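Local coordinates for protein SAM dependent methyltransferase (Aquifex aeolicus, PDB 3DH0) that binds S-adenosylmethionine and probably acts as a methyltransferase, transferring the cofactor's methyl group to a substrate, at residues A[124-129]-A[171-176]; A[166-171]-A[188-193]. All blocks are in the same frame, centred on the assembly; numbering follows the deposited sequence.

How the interactions relate
Both contacts pack parts of one side of a Rossmann-like methyltransferase fold, and A171 belongs to both. Interaction 1 sets helix 122-132 against the turn between helix 161-170 and strand 174-181; interaction 2 sets helix 161-170 itself on strand 185-191. Strands 174-181 and 185-191 are neighbours in the sheet, joined by backbone hydrogen bonds from G176 N to Y189 O and from M191 N to R174 O, while I173 packs on A190. Interaction 2 is wholly buried and apolar. Interaction 1 is buried and apolar too, except for exposed E127 at its margin, and its helix also reaches the cofactor through F125. No hydrogen bond crosses between the segments of either contact.

Interaction 1: A[124-129]-A[171-176]; sequences KFLEEL and AGIRVG. With SAM (S-adenosylmethionine), chain C.
Two flat groups leave helix 122-132 of this Rossmann-like methyltransferase fold in different directions: the F125 ring lies against the adenine of the bound S-adenosylmethionine, and the E127 carboxylate bends round to lie near A171. The ring meets the adenine obliquely, with CE2 of F125 3.9 Å from N1 of the cofactor, and V44, N98 and L119 also touch it. At the solvent side, OE2 of E127 stands 3.5 Å from the carbonyl O of A171, an approach of two acceptors and not a bond; the charge is met by K130, whose NZ forms a salt bridge with OE1.

The contact joins helix 122-132 to the turn between helix 161-170 and edge strand 174-181. That turn is a Schellman motif: G172, with phi at 94°, ends the helix, and A171 before it and I173 after it both turn their side chains to L126. The L126 side chain has CG opposite the carbonyl carbon (chi1 -86°), directed at the turn. Its CB packs against A171 CB at 3.6 Å, while the branch beyond crosses the I173 side chain at about a right angle, bringing CD1 of L126 within 3.5 Å of CD1 of I173.

Interaction 2: A[166-171]-A[188-193]; sequences LILEDA and VYAMIV
A helix laid on one face of the sheet, beside strand 185-191, which runs antiparallel to both its neighbours, is the setting here: within 166-171 the leucine L168 makes the contact, meeting V188 and A190. On the helix side one methyl, CD2, makes both contacts. CD2 of L168 comes 3.9 Å from CG2 of V188, the two side chains reaching toward each other tip to tip, and the same CD2 lies 4.1 Å from CB of A190. In V188 it is CG2, roughly anti to the backbone N, that is the branch meeting L168.

V188 and A190 are two residues apart on an extended strand and face the helix together, while Y189 between them points away to the other face of the sheet. The backbones stay well separated, L168 CA and A190 CA being 8.4 Å apart, and the gap is bridged by side chains alone. No polar atom takes part.

L168 is hemmed in by more than this pair: V175 and I173, I141 of strand 137-144, and L126 of helix 122-132 also touch it. V188 in turn packs on V175 and I141, which belong to the strands flanking its own. The cofactor is about 13 Å from the L168 side chain. Helix 161-170 is thus packed on one face of a sheet whose strand order, 3-2-1-4-5-7-6 with the seventh antiparallel, is the hallmark of the class I SAM-dependent methyltransferase fold.

Interaction 1: A[124-129]-A[171-176]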
# COMPACT_ATOMS: atom_id res chain seq x y z
N LYS A 124 5.57 -3.58 -14.85
CA LYS A 124 5.95 -2.31 -15.43
C LYS A 124 5.81 -1.26 -14.34
O LYS A 124 6.54 -0.27 -14.31
CB LYS A 124 5.03 -1.98 -16.61
CG LYS A 124 5.35 -0.72 -17.38
CD LYS A 124 4.44 -0.57 -18.61
CE LYS A 124 4.64 -1.72 -19.61
NZ LYS A 124 3.71 -1.66 -20.79
N PHE A 125 4.87 -1.49 -13.44
CA PHE A 125 4.64 -0.59 -12.32
C PHE A 125 5.78 -0.82 -11.33
O PHE A 125 6.31 0.12 -10.73
CB PHE A 125 3.30 -0.89 -11.66
CG PHE A 125 3.04 -0.06 -10.45
CD1 PHE A 125 3.44 -0.50 -9.19
CD2 PHE A 125 2.42 1.18 -10.56
CE1 PHE A 125 3.24 0.30 -8.07
CE2 PHE A 125 2.21 1.98 -9.45
CZ PHE A 125 2.62 1.54 -8.20
N LEU A 126 6.14 -2.09 -11.18
CA LEU A 126 7.24 -2.49 -10.30
C LEU A 126 8.54 -1.79 -10.67
O LEU A 126 9.33 -1.44 -9.80
CB LEU A 126 7.45 -4.00 -10.38
CG LEU A 126 6.58 -4.87 -9.47
CD1 LEU A 126 6.91 -4.58 -8.01
CD2 LEU A 126 5.13 -4.59 -9.74
N GLU A 127 8.78 -1.59 -11.97
CA GLU A 127 10.00 -0.93 -12.39
C GLU A 127 9.95 0.52 -11.94
O GLU A 127 10.93 1.06 -11.40
CB GLU A 127 10.16 -0.98 -13.91
CG GLU A 127 10.28 -2.38 -14.45
CD GLU A 127 11.38 -3.20 -13.76
OE1 GLU A 127 12.57 -2.79 -13.83
OE2 GLU A 127 11.06 -4.25 -13.17
N GLU A 128 8.80 1.15 -12.15
CA GLU A 128 8.63 2.54 -11.75
C GLU A 128 8.85 2.64 -10.23
O GLU A 128 9.45 3.59 -9.74
CB GLU A 128 7.23 3.01 -12.13
CG GLU A 128 6.90 4.46 -11.80
CD GLU A 128 7.82 5.49 -12.47
OE1 GLU A 128 8.37 5.21 -13.56
OE2 GLU A 128 7.97 6.59 -11.91
N LEU A 129 8.39 1.62 -9.51
CA LEU A 129 8.53 1.60 -8.06
C LEU A 129 9.97 1.63 -7.55
O LEU A 129 10.27 2.32 -6.58
CB LEU A 129 7.82 0.37 -7.49
CG LEU A 129 6.49 0.58 -6.75
CD1 LEU A 129 6.00 -0.76 -6.27
CD2 LEU A 129 6.65 1.52 -5.57
N ALA A 171 10.14 -9.14 -11.57
CA ALA A 171 10.50 -7.73 -11.43
C ALA A 171 11.84 -7.52 -10.73
O ALA A 171 12.33 -6.39 -10.65
CB ALA A 171 9.40 -6.99 -10.69
N GLY A 172 12.41 -8.60 -10.22
CA GLY A 172 13.68 -8.48 -9.53
C GLY A 172 13.61 -8.32 -8.02
O GLY A 172 14.59 -8.58 -7.35
N ILE A 173 12.48 -7.89 -7.48
CA ILE A 173 12.38 -7.72 -6.03
C ILE A 173 12.55 -9.05 -5.29
O ILE A 173 11.97 -10.07 -5.67
CB ILE A 173 11.02 -7.13 -5.59
CG1 ILE A 173 10.75 -5.80 -6.30
CG2 ILE A 173 11.02 -6.94 -4.08
CD1 ILE A 173 10.05 -5.97 -7.62
N ARG A 174 13.35 -9.02 -4.22
CA ARG A 174 13.61 -10.22 -3.43
C ARG A 174 12.64 -10.37 -2.25
O ARG A 174 12.56 -9.51 -1.38
CB ARG A 174 15.05 -10.20 -2.90
CG ARG A 174 15.44 -8.91 -2.20
CD ARG A 174 16.96 -8.79 -2.03
NE ARG A 174 17.39 -7.39 -1.94
CZ ARG A 174 18.66 -6.98 -1.86
NH1 ARG A 174 19.64 -7.87 -1.86
NH2 ARG A 174 18.94 -5.67 -1.78
N VAL A 175 11.91 -11.49 -2.24
CA VAL A 175 10.95 -11.78 -1.19
C VAL A 175 11.59 -12.57 -0.07
O VAL A 175 12.22 -13.59 -0.31
CB VAL A 175 9.76 -12.61 -1.70
CG1 VAL A 175 8.72 -12.76 -0.59
CG2 VAL A 175 9.15 -11.96 -2.94
N GLY A 176 11.42 -12.09 1.16
CA GLY A 176 12.00 -12.77 2.31
C GLY A 176 10.99 -13.48 3.20
O GLY A 176 11.29 -14.52 3.79
N SAM C . -5.62 0.70 0.38
CA SAM C . -6.92 1.40 0.63
C SAM C . -7.37 1.19 2.06
O SAM C . -6.66 0.52 2.81
OXT SAM C . -8.47 1.76 2.37
CB SAM C . -7.98 0.85 -0.32
CG SAM C . -7.41 0.74 -1.68
SD SAM C . -8.41 0.12 -3.06
CE SAM C . -8.58 -1.62 -2.66
C5' SAM C . -7.25 0.20 -4.34
C4' SAM C . -6.95 1.59 -4.87
O4' SAM C . -5.93 1.39 -5.84
C3' SAM C . -8.09 2.19 -5.71
O3' SAM C . -8.59 3.31 -4.92
C2' SAM C . -7.46 2.72 -6.98
O2' SAM C . -7.82 4.00 -7.44
C1' SAM C . -5.94 2.46 -6.68
N9 SAM C . -5.10 2.10 -7.80
C8 SAM C . -5.30 1.20 -8.82
N7 SAM C . -4.30 1.12 -9.65
C5 SAM C . -3.37 2.03 -9.15
C6 SAM C . -2.07 2.42 -9.58
N6 SAM C . -1.50 1.88 -10.68
N1 SAM C . -1.39 3.37 -8.84
C2 SAM C . -2.00 3.88 -7.74
N3 SAM C . -3.21 3.58 -7.25
C4 SAM C . -3.85 2.64 -8.01

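Interaction 2: A[166-171]-A[188-193]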
# COMPACT_ATOMS: atom_id res chain seq x y z
N LEU A 166 5.77 -14.38 -7.29
CA LEU A 166 6.42 -14.89 -8.48
C LEU A 166 6.72 -13.68 -9.36
O LEU A 166 7.82 -13.51 -9.89
CB LEU A 166 5.48 -15.85 -9.19
CG LEU A 166 6.07 -16.90 -10.12
CD1 LEU A 166 5.81 -18.30 -9.55
CD2 LEU A 166 5.46 -16.74 -11.53
N ILE A 167 5.70 -12.83 -9.47
CA ILE A 167 5.78 -11.61 -10.25
C ILE A 167 6.89 -10.75 -9.69
O ILE A 167 7.72 -10.23 -10.42
CB ILE A 167 4.45 -10.85 -10.17
CG1 ILE A 167 3.33 -11.73 -10.70
CG2 ILE A 167 4.53 -9.57 -10.98
CD1 ILE A 167 1.99 -11.07 -10.70
N LEU A 168 6.91 -10.61 -8.38
CA LEU A 168 7.93 -9.84 -7.70
C LEU A 168 9.29 -10.37 -8.13
O LEU A 168 10.25 -9.61 -8.32
CB LEU A 168 7.75 -9.98 -6.19
CG LEU A 168 7.24 -8.77 -5.40
CD1 LEU A 168 6.05 -8.13 -6.08
CD2 LEU A 168 6.86 -9.22 -4.00
N GLU A 169 9.38 -11.69 -8.28
CA GLU A 169 10.63 -12.31 -8.69
C GLU A 169 11.01 -11.86 -10.10
O GLU A 169 12.16 -11.51 -10.36
CB GLU A 169 10.51 -13.82 -8.64
CG GLU A 169 11.84 -14.52 -8.72
CD GLU A 169 11.71 -16.02 -8.54
OE1 GLU A 169 10.96 -16.43 -7.62
OE2 GLU A 169 12.35 -16.78 -9.31
N ASP A 170 10.05 -11.86 -11.02
CA ASP A 170 10.34 -11.41 -12.37
C ASP A 170 10.86 -9.98 -12.30
O ASP A 170 11.88 -9.66 -12.90
CB ASP A 170 9.09 -11.38 -13.25
CG ASP A 170 8.49 -12.74 -13.48
OD1 ASP A 170 7.68 -12.85 -14.43
OD2 ASP A 170 8.82 -13.69 -12.71
N ALA A 171 10.14 -9.14 -11.57
CA ALA A 171 10.50 -7.73 -11.43
C ALA A 171 11.84 -7.52 -10.73
O ALA A 171 12.33 -6.39 -10.65
CB ALA A 171 9.40 -6.99 -10.69
N VAL A 188 3.40 -9.92 2.34
CA VAL A 188 4.69 -10.31 1.79
C VAL A 188 5.73 -9.25 2.12
O VAL A 188 5.48 -8.06 2.01
CB VAL A 188 4.60 -10.56 0.26
CG1 VAL A 188 3.54 -9.69 -0.35
CG2 VAL A 188 5.95 -10.31 -0.39
N TYR A 189 6.88 -9.73 2.55
CA TYR A 189 8.00 -8.90 2.94
C TYR A 189 9.01 -8.96 1.81
O TYR A 189 9.49 -10.04 1.46
CB TYR A 189 8.60 -9.51 4.21
CG TYR A 189 9.56 -8.66 5.01
CD1 TYR A 189 10.93 -8.65 4.72
CD2 TYR A 189 9.12 -7.97 6.12
CE1 TYR A 189 11.83 -7.98 5.55
CE2 TYR A 189 10.00 -7.30 6.95
CZ TYR A 189 11.35 -7.30 6.67
OH TYR A 189 12.21 -6.65 7.54
N ALA A 190 9.32 -7.81 1.23
CA ALA A 190 10.27 -7.79 0.14
C ALA A 190 11.18 -6.59 0.24
O ALA A 190 10.78 -5.53 0.72
CB ALA A 190 9.54 -7.78 -1.19
N MET A 191 12.41 -6.76 -0.22
CA MET A 191 13.40 -5.68 -0.19
C MET A 191 13.84 -5.37 -1.62
O MET A 191 14.10 -6.27 -2.43
CB MET A 191 14.60 -6.07 0.68
CG MET A 191 15.63 -4.98 0.84
SD MET A 191 16.94 -5.39 2.04
CE MET A 191 16.48 -4.32 3.41
N ILE A 192 13.90 -4.08 -1.93
CA ILE A 192 14.31 -3.66 -3.26
C ILE A 192 15.82 -3.64 -3.43
O ILE A 192 16.56 -3.09 -2.60
CB ILE A 192 13.70 -2.30 -3.58
CG1 ILE A 192 12.28 -2.54 -4.10
CG2 ILE A 192 14.59 -1.53 -4.56
CD1 ILE A 192 11.58 -1.31 -4.61
N VAL A 193 16.25 -4.28 -4.52
CA VAL A 193 17.66 -4.41 -4.86
C VAL A 193 18.17 -3.25 -5.71
O VAL A 193 18.93 -2.42 -5.16
CB VAL A 193 17.91 -5.74 -5.64
CG1 VAL A 193 19.42 -5.99 -5.78
CG2 VAL A 193 17.23 -6.91 -4.92